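Local coordinates for protein metallophosphoesterase (Clostridium thermocellum, PDB 4J6O) that probably removes phosphate from RNA 2',3'-phosphate ends as the manganese-binding, calcineurin-like phosphatase component of the bacterial Pnkp-Hen1 RNA repair system, at residues A[12-17]-A[149-154]; A[161-166]-A[202-207]; A[102-107]-A[131-136]. All coordinates share one frame; numbering follows the deposited sequence.

Interaction 1 (A[12-17]-A[149-154]); sequences GPFDII and GKLVVA
The core between the two mixed beta sheets of the calcineurin-like fold is closed here by strand 14-17, from one sheet, and strand 151-154, from the other. Phe14 and Ile16 on the first strand face Leu151 and Val153 on the second. The strand axes run at 31° to each other. Their closest approach is 9.7 Å, too far for backbone hydrogen bonds, and the contacts across the gap are between apolar side chains. Leu151 divides its two methyls between two partners. Its CD2 settles obliquely against the Phe14 ring, 3.6 Å from Phe14 CD2, while its CD1 meets Ile16 CD1 tip to tip at 4.1 Å. Ile16 has CG1 anti to its carbonyl carbon (chi1 -54°) and an extended CD1, and this carries the terminal methyl across the interface to 3.9 Å from Val153 CG1. The Ile16 CG2 branch reaches that same valine methyl. Within its own segment the Phe14 ring is covered on one face by Gly12 CA, 3.5 Å above the plane and over the ring centre. Leu61, from strand 59-62, also packs on Phe14, Ile16 and Val153, and Leu146 packs on Phe14, Leu151 and Val153. At Lys150 and Leu151 a classic beta bulge opposite Leu146 begins the second strand. This interleaving of aliphatic and aromatic residues between facing sheets is characteristic of the beta sandwich of calcineurin-like phosphoesterases.

Interaction 2 (A[161-166]-A[202-207]); sequences EFQGRG and ALVVYG. With PGE (triethylene glycol), chain D.
With CG anti to its carbonyl carbon (chi1 -66°) and the chain extended beyond it (chi2 171°), Gln163 sends its amide from the loop over to Ala202, just before strand 203-206, and to Val204 within it. The glutamine belongs to a type II beta turn from Phe162 to Arg165, closed by a bond from Arg165 N to Phe162 O, in the connection between strand 151-154 and helix 168-176 of the calcineurin-like fold. Its amide splits its roles. NE2 crosses obliquely to Val204 CG2 at 3.5 Å and also donates to Met158 O and Tyr198 OH, which fixes the rotation of the group. Gln163 OE1 lies 4.0 Å from Ala202 CB. It also accepts a hydrogen bond from O4 of a triethylene glycol, probably left from the crystallisation liquor. That same O4 receives a nearly straight bond from Ala202 N, so the glycol bridges the turn and the residue leading into the strand, where no direct hydrogen bond joins them. Within the loop, Arg165 NH2 donates to Glu161 O in the guanidinium plane but 51° out of the carbonyl plane. The glycol bridge is short on both sides, with O4 2.8 Å from Gln163 OE1 and 2.7 Å from Ala202 N.

Interaction 3 (A[102-107]-A[131-136]); sequences RKLNGR and EEVKAF
Lys134 lays the aliphatic part of its side chain across Leu104, its CG lying 3.8 Å from Leu104 CB and 3.9 Å from Leu104 CD1, while its CD also rests near that CB. Beyond this apolar half the lysine turns: chi3 of 72° bends the chain and brings its ammonium end to the C-terminal end of helix 95-104. There NZ makes a weak hydrogen bond of 3.4 Å to Leu104 O. Asn105 flanks the same end, its OD1 coming within 3.0 Å of Lys134 CE and standing 3.6 Å from NZ; this is a close approach to the methylene and no hydrogen bond. The carbonyl end of the helix and the amide oxygen would both be expected to favour the positive charge electrostatically. Leu104 CD1 also reaches Val133 CG1, at 4.3 Å, the valine being the buried member of the contact. The next shell is set by the helix ending. Gly106, with positive phi (114°), leaves the helix in a Schellman motif, Arg107 N bonding back to Arg102 O and Gly106 N to Lys103 O, which fixes the backbone on which Leu104 and Asn105 are carried. Val133 and Phe136 also pack on Met81 of helix 73-86. The arrangement is a helix-helix contact among the outer helices of this alpha/beta fold, in which a lysine lies over a leucine and reaches the C-terminal carbonyl of a neighbouring helix closed by a Schellman motif.

How the interactions relate
Interactions 1 and 2 are neighbours, their centres 10 Å apart, because strands 151-154 and 203-206 lie side by side in one sheet. They join mainly through the backbone, probable hydrogen bonds running from Val152 N to Leu203 O (2.8 Å) and from Leu203 N to Lys150 O (2.9 Å), and Gly149 O packs on Ala202 CB. Val152, on the reverse of the strand from Leu151 and Val153, packs on Gln163 and Ala202, so the two contacts use opposite faces of that sheet. Interaction 3 stands apart among the helices, its centre 27 Å from that of interaction 1 and 26 Å from that of interaction 2. The manganese bound by Asp19, His21 and Asp65 lies about 14 Å from the Ile16 side chain.

Interaction 1 (A[12-17]-A[149-154])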
loop_
_atom_site.group_PDB
_atom_site.type_symbol
_atom_site.label_atom_id
_atom_site.label_comp_id
_atom_site.label_asym_id
_atom_site.label_seq_id
_atom_site.Cartn_x
_atom_site.Cartn_y
_atom_site.Cartn_z
ATOM N N GLY A 12 -3.041 17.154 5.550
ATOM C CA GLY A 12 -1.704 16.879 5.070
ATOM C C GLY A 12 -0.866 18.104 5.363
ATOM O O GLY A 12 -1.239 18.879 6.234
ATOM N N PRO A 13 0.204 18.320 4.596
ATOM C CA PRO A 13 0.603 17.548 3.403
ATOM C C PRO A 13 0.844 16.055 3.595
ATOM O O PRO A 13 1.177 15.650 4.709
ATOM C CB PRO A 13 1.966 18.152 3.042
ATOM C CG PRO A 13 1.858 19.573 3.523
ATOM C CD PRO A 13 1.085 19.476 4.819
ATOM N N PHE A 14 0.724 15.281 2.513
ATOM C CA PHE A 14 0.926 13.826 2.605
ATOM C C PHE A 14 1.911 13.414 1.551
ATOM O O PHE A 14 1.991 14.028 0.492
ATOM C CB PHE A 14 -0.365 13.058 2.270
ATOM C CG PHE A 14 -1.510 13.384 3.158
ATOM C CD1 PHE A 14 -1.492 13.010 4.480
ATOM C CD2 PHE A 14 -2.626 14.065 2.658
ATOM C CE1 PHE A 14 -2.569 13.290 5.301
ATOM C CE2 PHE A 14 -3.715 14.319 3.455
ATOM C CZ PHE A 14 -3.690 13.973 4.787
ATOM N N ASP A 15 2.675 12.367 1.845
ATOM C CA ASP A 15 3.488 11.717 0.828
ATOM C C ASP A 15 2.970 10.315 0.737
ATOM O O ASP A 15 2.944 9.587 1.742
ATOM C CB ASP A 15 4.951 11.777 1.230
ATOM C CG ASP A 15 5.445 13.211 1.282
ATOM O OD1 ASP A 15 5.250 13.935 0.298
ATOM O OD2 ASP A 15 5.998 13.597 2.320
ATOM N N ILE A 16 2.445 10.007 -0.438
ATOM C CA ILE A 16 1.645 8.780 -0.636
ATOM C C ILE A 16 2.505 7.765 -1.375
ATOM O O ILE A 16 3.071 8.088 -2.421
ATOM C CB ILE A 16 0.376 9.089 -1.457
ATOM C CG1 ILE A 16 -0.419 10.236 -0.811
ATOM C CG2 ILE A 16 -0.499 7.813 -1.567
ATOM C CD1 ILE A 16 -1.537 10.736 -1.674
ATOM N N ILE A 17 2.687 6.567 -0.800
ATOM C CA ILE A 17 3.758 5.664 -1.302
ATOM C C ILE A 17 3.090 4.358 -1.790
ATOM O O ILE A 17 2.233 3.784 -1.100
ATOM C CB ILE A 17 4.773 5.356 -0.197
ATOM C CG1 ILE A 17 5.559 6.654 0.128
ATOM C CG2 ILE A 17 5.803 4.322 -0.660
ATOM C CD1 ILE A 17 6.540 6.561 1.240
ATOM N N GLY A 149 -12.635 15.755 1.657
ATOM C CA GLY A 149 -13.092 14.995 0.502
ATOM C C GLY A 149 -12.346 15.276 -0.794
ATOM O O GLY A 149 -12.778 14.863 -1.862
ATOM N N LYS A 150 -11.194 15.932 -0.725
ATOM C CA LYS A 150 -10.470 16.239 -1.933
ATOM C C LYS A 150 -9.504 15.122 -2.346
ATOM O O LYS A 150 -8.995 15.100 -3.477
ATOM C CB LYS A 150 -9.653 17.533 -1.736
ATOM C CG LYS A 150 -10.541 18.736 -1.696
ATOM C CD LYS A 150 -9.756 19.929 -1.131
ATOM C CE LYS A 150 -10.676 21.149 -0.917
ATOM N NZ LYS A 150 -9.955 22.222 -0.075
ATOM N N LEU A 151 -9.281 14.166 -1.443
ATOM C CA LEU A 151 -8.308 13.125 -1.706
ATOM C C LEU A 151 -8.866 11.824 -1.192
ATOM O O LEU A 151 -9.405 11.795 -0.082
ATOM C CB LEU A 151 -7.005 13.473 -0.985
ATOM C CG LEU A 151 -5.870 12.401 -0.949
ATOM C CD1 LEU A 151 -5.345 12.078 -2.344
ATOM C CD2 LEU A 151 -4.744 12.794 0.088
ATOM N N VAL A 152 -8.723 10.766 -1.979
ATOM C CA VAL A 152 -9.058 9.391 -1.506
ATOM C C VAL A 152 -7.824 8.544 -1.758
ATOM O O VAL A 152 -7.242 8.603 -2.839
ATOM C CB VAL A 152 -10.255 8.865 -2.284
ATOM C CG1 VAL A 152 -10.494 7.369 -1.993
ATOM C CG2 VAL A 152 -11.567 9.663 -1.900
ATOM N N VAL A 153 -7.468 7.706 -0.792
ATOM C CA VAL A 153 -6.391 6.721 -0.998
ATOM C C VAL A 153 -6.977 5.345 -0.751
ATOM O O VAL A 153 -7.754 5.133 0.184
ATOM C CB VAL A 153 -5.133 6.947 -0.120
ATOM C CG1 VAL A 153 -4.370 8.248 -0.568
ATOM C CG2 VAL A 153 -5.432 6.946 1.388
ATOM N N ALA A 154 -6.582 4.404 -1.609
ATOM C CA ALA A 154 -7.029 3.006 -1.541
ATOM C C ALA A 154 -6.055 2.188 -2.326
ATOM O O ALA A 154 -5.391 2.729 -3.241
ATOM C CB ALA A 154 -8.440 2.838 -2.153
#

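Interaction 2 (A[161-166]-A[202-207])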
loop_
_atom_site.group_PDB
_atom_site.type_symbol
_atom_site.label_atom_id
_atom_site.label_comp_id
_atom_site.label_asym_id
_atom_site.label_seq_id
_atom_site.Cartn_x
_atom_site.Cartn_y
_atom_site.Cartn_z
ATOM N N GLU A 161 -19.026 6.058 -6.372
ATOM C CA GLU A 161 -20.197 5.552 -5.660
ATOM C C GLU A 161 -19.848 4.933 -4.304
ATOM O O GLU A 161 -20.681 4.892 -3.413
ATOM C CB GLU A 161 -20.924 4.514 -6.555
ATOM C CG GLU A 161 -22.113 3.785 -5.934
ATOM C CD GLU A 161 -22.564 2.543 -6.741
ATOM O OE1 GLU A 161 -21.979 2.256 -7.814
ATOM O OE2 GLU A 161 -23.517 1.851 -6.288
ATOM N N PHE A 162 -18.610 4.450 -4.149
ATOM C CA PHE A 162 -18.255 3.648 -2.987
ATOM C C PHE A 162 -17.444 4.505 -1.986
ATOM O O PHE A 162 -17.199 4.109 -0.856
ATOM C CB PHE A 162 -17.325 2.507 -3.417
ATOM C CG PHE A 162 -17.997 1.347 -4.083
ATOM C CD1 PHE A 162 -19.362 1.327 -4.375
ATOM C CD2 PHE A 162 -17.247 0.244 -4.394
ATOM C CE1 PHE A 162 -19.921 0.225 -4.989
ATOM C CE2 PHE A 162 -17.798 -0.868 -5.006
ATOM C CZ PHE A 162 -19.147 -0.889 -5.294
ATOM N N GLN A 163 -16.982 5.660 -2.431
ATOM C CA GLN A 163 -16.168 6.490 -1.551
ATOM C C GLN A 163 -16.911 6.890 -0.297
ATOM O O GLN A 163 -18.048 7.367 -0.335
ATOM C CB GLN A 163 -15.622 7.714 -2.264
ATOM C CG GLN A 163 -14.613 7.362 -3.367
ATOM C CD GLN A 163 -14.266 8.567 -4.198
ATOM O OE1 GLN A 163 -14.708 9.660 -3.903
ATOM N NE2 GLN A 163 -13.515 8.367 -5.274
ATOM N N GLY A 164 -16.274 6.624 0.829
ATOM C CA GLY A 164 -16.869 6.963 2.096
ATOM C C GLY A 164 -17.799 5.901 2.632
ATOM O O GLY A 164 -18.321 6.048 3.724
ATOM N N ARG A 165 -17.987 4.821 1.883
ATOM C CA ARG A 165 -18.840 3.735 2.336
ATOM C C ARG A 165 -18.085 2.613 3.051
ATOM O O ARG A 165 -16.946 2.276 2.713
ATOM C CB ARG A 165 -19.752 3.217 1.217
ATOM C CG ARG A 165 -20.635 4.337 0.686
ATOM C CD ARG A 165 -21.387 3.919 -0.537
ATOM N NE ARG A 165 -22.082 2.653 -0.369
ATOM C CZ ARG A 165 -22.648 1.985 -1.369
ATOM N NH1 ARG A 165 -23.276 0.839 -1.132
ATOM N NH2 ARG A 165 -22.584 2.471 -2.609
ATOM N N GLY A 166 -18.739 2.055 4.061
ATOM C CA GLY A 166 -18.071 1.131 4.937
ATOM C C GLY A 166 -18.518 -0.292 4.724
ATOM O O GLY A 166 -18.185 -1.144 5.532
ATOM N N ALA A 202 -13.021 13.779 -5.802
ATOM C CA ALA A 202 -11.753 13.530 -5.100
ATOM C C ALA A 202 -10.706 13.000 -6.046
ATOM O O ALA A 202 -10.987 12.158 -6.905
ATOM C CB ALA A 202 -11.931 12.561 -4.012
ATOM N N LEU A 203 -9.489 13.484 -5.879
ATOM C CA LEU A 203 -8.362 12.860 -6.533
ATOM C C LEU A 203 -8.140 11.493 -5.872
ATOM O O LEU A 203 -8.046 11.430 -4.644
ATOM C CB LEU A 203 -7.145 13.725 -6.276
ATOM C CG LEU A 203 -5.773 13.128 -6.602
ATOM C CD1 LEU A 203 -5.629 12.908 -8.089
ATOM C CD2 LEU A 203 -4.669 14.084 -6.101
ATOM N N VAL A 204 -8.045 10.404 -6.656
ATOM C CA VAL A 204 -7.822 9.092 -6.054
ATOM C C VAL A 204 -6.417 8.669 -6.370
ATOM O O VAL A 204 -6.063 8.515 -7.534
ATOM C CB VAL A 204 -8.784 8.000 -6.629
ATOM C CG1 VAL A 204 -8.598 6.682 -5.890
ATOM C CG2 VAL A 204 -10.238 8.512 -6.579
ATOM N N VAL A 205 -5.615 8.474 -5.320
ATOM C CA VAL A 205 -4.235 7.977 -5.505
ATOM C C VAL A 205 -4.265 6.523 -5.026
ATOM O O VAL A 205 -4.703 6.233 -3.907
ATOM C CB VAL A 205 -3.278 8.806 -4.684
ATOM C CG1 VAL A 205 -1.845 8.354 -4.901
ATOM C CG2 VAL A 205 -3.424 10.305 -5.038
ATOM N N TYR A 206 -3.807 5.623 -5.884
ATOM C CA TYR A 206 -3.927 4.201 -5.621
ATOM C C TYR A 206 -2.754 3.456 -6.215
ATOM O O TYR A 206 -1.881 4.090 -6.827
ATOM C CB TYR A 206 -5.308 3.675 -6.150
ATOM C CG TYR A 206 -5.421 3.658 -7.665
ATOM C CD1 TYR A 206 -5.614 4.830 -8.404
ATOM C CD2 TYR A 206 -5.393 2.448 -8.328
ATOM C CE1 TYR A 206 -5.701 4.785 -9.786
ATOM C CE2 TYR A 206 -5.479 2.374 -9.710
ATOM C CZ TYR A 206 -5.617 3.561 -10.426
ATOM O OH TYR A 206 -5.722 3.506 -11.783
ATOM N N GLY A 207 -2.697 2.134 -6.006
ATOM C CA GLY A 207 -1.538 1.359 -6.443
ATOM C C GLY A 207 -1.997 -0.047 -6.823
ATOM O O GLY A 207 -1.729 -1.009 -6.071
HETATM C C1 PGE D . -17.480 10.632 2.668
HETATM O O1 PGE D . -16.384 10.283 3.549
HETATM C C2 PGE D . -17.225 10.324 1.189
HETATM O O2 PGE D . -16.859 11.492 0.445
HETATM C C3 PGE D . -16.643 11.190 -0.949
HETATM C C4 PGE D . -15.363 11.779 -1.569
HETATM O O4 PGE D . -15.079 12.065 -5.214
HETATM C C6 PGE D . -15.785 12.542 -4.072
HETATM C C5 PGE D . -15.002 13.487 -3.174
HETATM O O3 PGE D . -15.340 13.211 -1.819
#

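Interaction 3 (A[102-107]-A[131-136])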
loop_
_atom_site.group_PDB
_atom_site.type_symbol
_atom_site.label_atom_id
_atom_site.label_comp_id
_atom_site.label_asym_id
_atom_site.label_seq_id
_atom_site.Cartn_x
_atom_site.Cartn_y
_atom_site.Cartn_z
ATOM N N ARG A 102 -4.878 -13.627 6.863
ATOM C CA ARG A 102 -5.682 -14.866 6.864
ATOM C C ARG A 102 -4.790 -16.071 7.117
ATOM O O ARG A 102 -5.184 -16.976 7.830
ATOM C CB ARG A 102 -6.409 -15.022 5.536
ATOM C CG ARG A 102 -7.516 -14.021 5.424
ATOM C CD ARG A 102 -8.132 -13.946 4.054
ATOM N NE ARG A 102 -9.138 -12.890 4.060
ATOM C CZ ARG A 102 -9.549 -12.236 2.986
ATOM N NH1 ARG A 102 -9.031 -12.529 1.797
ATOM N NH2 ARG A 102 -10.475 -11.287 3.107
ATOM N N LYS A 103 -3.581 -16.074 6.560
ATOM C CA LYS A 103 -2.676 -17.209 6.738
ATOM C C LYS A 103 -2.189 -17.261 8.198
ATOM O O LYS A 103 -2.222 -18.305 8.844
ATOM C CB LYS A 103 -1.504 -17.107 5.743
ATOM C CG LYS A 103 -0.365 -18.103 5.955
ATOM C CD LYS A 103 -0.827 -19.560 5.755
ATOM C CE LYS A 103 0.321 -20.512 5.998
ATOM N NZ LYS A 103 -0.101 -21.926 5.794
ATOM N N LEU A 104 -1.776 -16.117 8.746
ATOM C CA LEU A 104 -1.356 -16.108 10.142
ATOM C C LEU A 104 -2.518 -16.472 11.085
ATOM O O LEU A 104 -2.280 -16.970 12.173
ATOM C CB LEU A 104 -0.754 -14.746 10.546
ATOM C CG LEU A 104 0.479 -14.330 9.728
ATOM C CD1 LEU A 104 0.856 -12.876 10.023
ATOM C CD2 LEU A 104 1.658 -15.253 9.991
ATOM N N ASN A 105 -3.758 -16.172 10.691
ATOM C CA ASN A 105 -4.946 -16.520 11.495
ATOM C C ASN A 105 -5.298 -17.994 11.423
ATOM O O ASN A 105 -6.172 -18.447 12.158
ATOM C CB ASN A 105 -6.173 -15.733 11.054
ATOM C CG ASN A 105 -6.209 -14.324 11.638
ATOM O OD1 ASN A 105 -5.458 -14.005 12.558
ATOM N ND2 ASN A 105 -7.125 -13.501 11.140
ATOM N N GLY A 106 -4.642 -18.728 10.527
ATOM C CA GLY A 106 -4.852 -20.177 10.434
ATOM C C GLY A 106 -5.505 -20.669 9.155
ATOM O O GLY A 106 -5.836 -21.841 9.029
ATOM N N ARG A 107 -5.697 -19.798 8.174
ATOM C CA ARG A 107 -6.287 -20.294 6.932
ATOM C C ARG A 107 -5.230 -20.915 6.018
ATOM O O ARG A 107 -4.106 -20.379 5.870
ATOM C CB ARG A 107 -7.066 -19.209 6.202
ATOM C CG ARG A 107 -7.717 -19.713 4.949
ATOM C CD ARG A 107 -8.561 -18.630 4.352
ATOM N NE ARG A 107 -9.559 -18.162 5.308
ATOM C CZ ARG A 107 -10.387 -17.147 5.077
ATOM N NH1 ARG A 107 -10.320 -16.498 3.919
ATOM N NH2 ARG A 107 -11.279 -16.783 5.997
ATOM N N GLU A 131 2.286 -11.435 16.534
ATOM C CA GLU A 131 0.966 -11.003 16.981
ATOM C C GLU A 131 0.751 -9.505 16.738
ATOM O O GLU A 131 -0.362 -9.056 16.452
ATOM C CB GLU A 131 0.745 -11.356 18.463
ATOM N N GLU A 132 1.808 -8.721 16.879
ATOM C CA GLU A 132 1.731 -7.296 16.569
ATOM C C GLU A 132 1.360 -7.060 15.095
ATOM O O GLU A 132 0.628 -6.118 14.766
ATOM C CB GLU A 132 3.053 -6.620 16.910
ATOM C CG GLU A 132 2.879 -5.260 17.500
ATOM C CD GLU A 132 4.155 -4.464 17.497
ATOM O OE1 GLU A 132 5.235 -5.075 17.307
ATOM O OE2 GLU A 132 4.070 -3.228 17.671
ATOM N N VAL A 133 1.864 -7.925 14.217
ATOM C CA VAL A 133 1.635 -7.787 12.769
ATOM C C VAL A 133 0.161 -8.093 12.481
ATOM O O VAL A 133 -0.498 -7.399 11.730
ATOM C CB VAL A 133 2.584 -8.717 11.961
ATOM C CG1 VAL A 133 2.133 -8.850 10.512
ATOM C CG2 VAL A 133 4.053 -8.211 12.042
ATOM N N LYS A 134 -0.350 -9.130 13.134
ATOM C CA LYS A 134 -1.754 -9.530 12.982
ATOM C C LYS A 134 -2.686 -8.436 13.431
ATOM O O LYS A 134 -3.652 -8.102 12.742
ATOM C CB LYS A 134 -2.029 -10.817 13.774
ATOM C CG LYS A 134 -1.258 -12.017 13.208
ATOM C CD LYS A 134 -1.448 -13.300 14.069
ATOM C CE LYS A 134 -2.828 -13.924 13.941
ATOM N NZ LYS A 134 -2.985 -15.046 14.942
ATOM N N ALA A 135 -2.373 -7.835 14.574
ATOM C CA ALA A 135 -3.196 -6.765 15.112
ATOM C C ALA A 135 -3.137 -5.553 14.191
ATOM O O ALA A 135 -4.144 -4.902 13.938
ATOM C CB ALA A 135 -2.732 -6.399 16.503
ATOM N N PHE A 136 -1.946 -5.276 13.668
ATOM C CA PHE A 136 -1.781 -4.169 12.764
ATOM C C PHE A 136 -2.595 -4.341 11.489
ATOM O O PHE A 136 -3.253 -3.408 11.047
ATOM C CB PHE A 136 -0.318 -3.999 12.393
ATOM C CG PHE A 136 -0.092 -2.985 11.334
ATOM C CD1 PHE A 136 -0.261 -1.645 11.626
ATOM C CD2 PHE A 136 0.370 -3.352 10.072
ATOM C CE1 PHE A 136 -0.018 -0.680 10.679
ATOM C CE2 PHE A 136 0.605 -2.389 9.116
ATOM C CZ PHE A 136 0.399 -1.063 9.411
#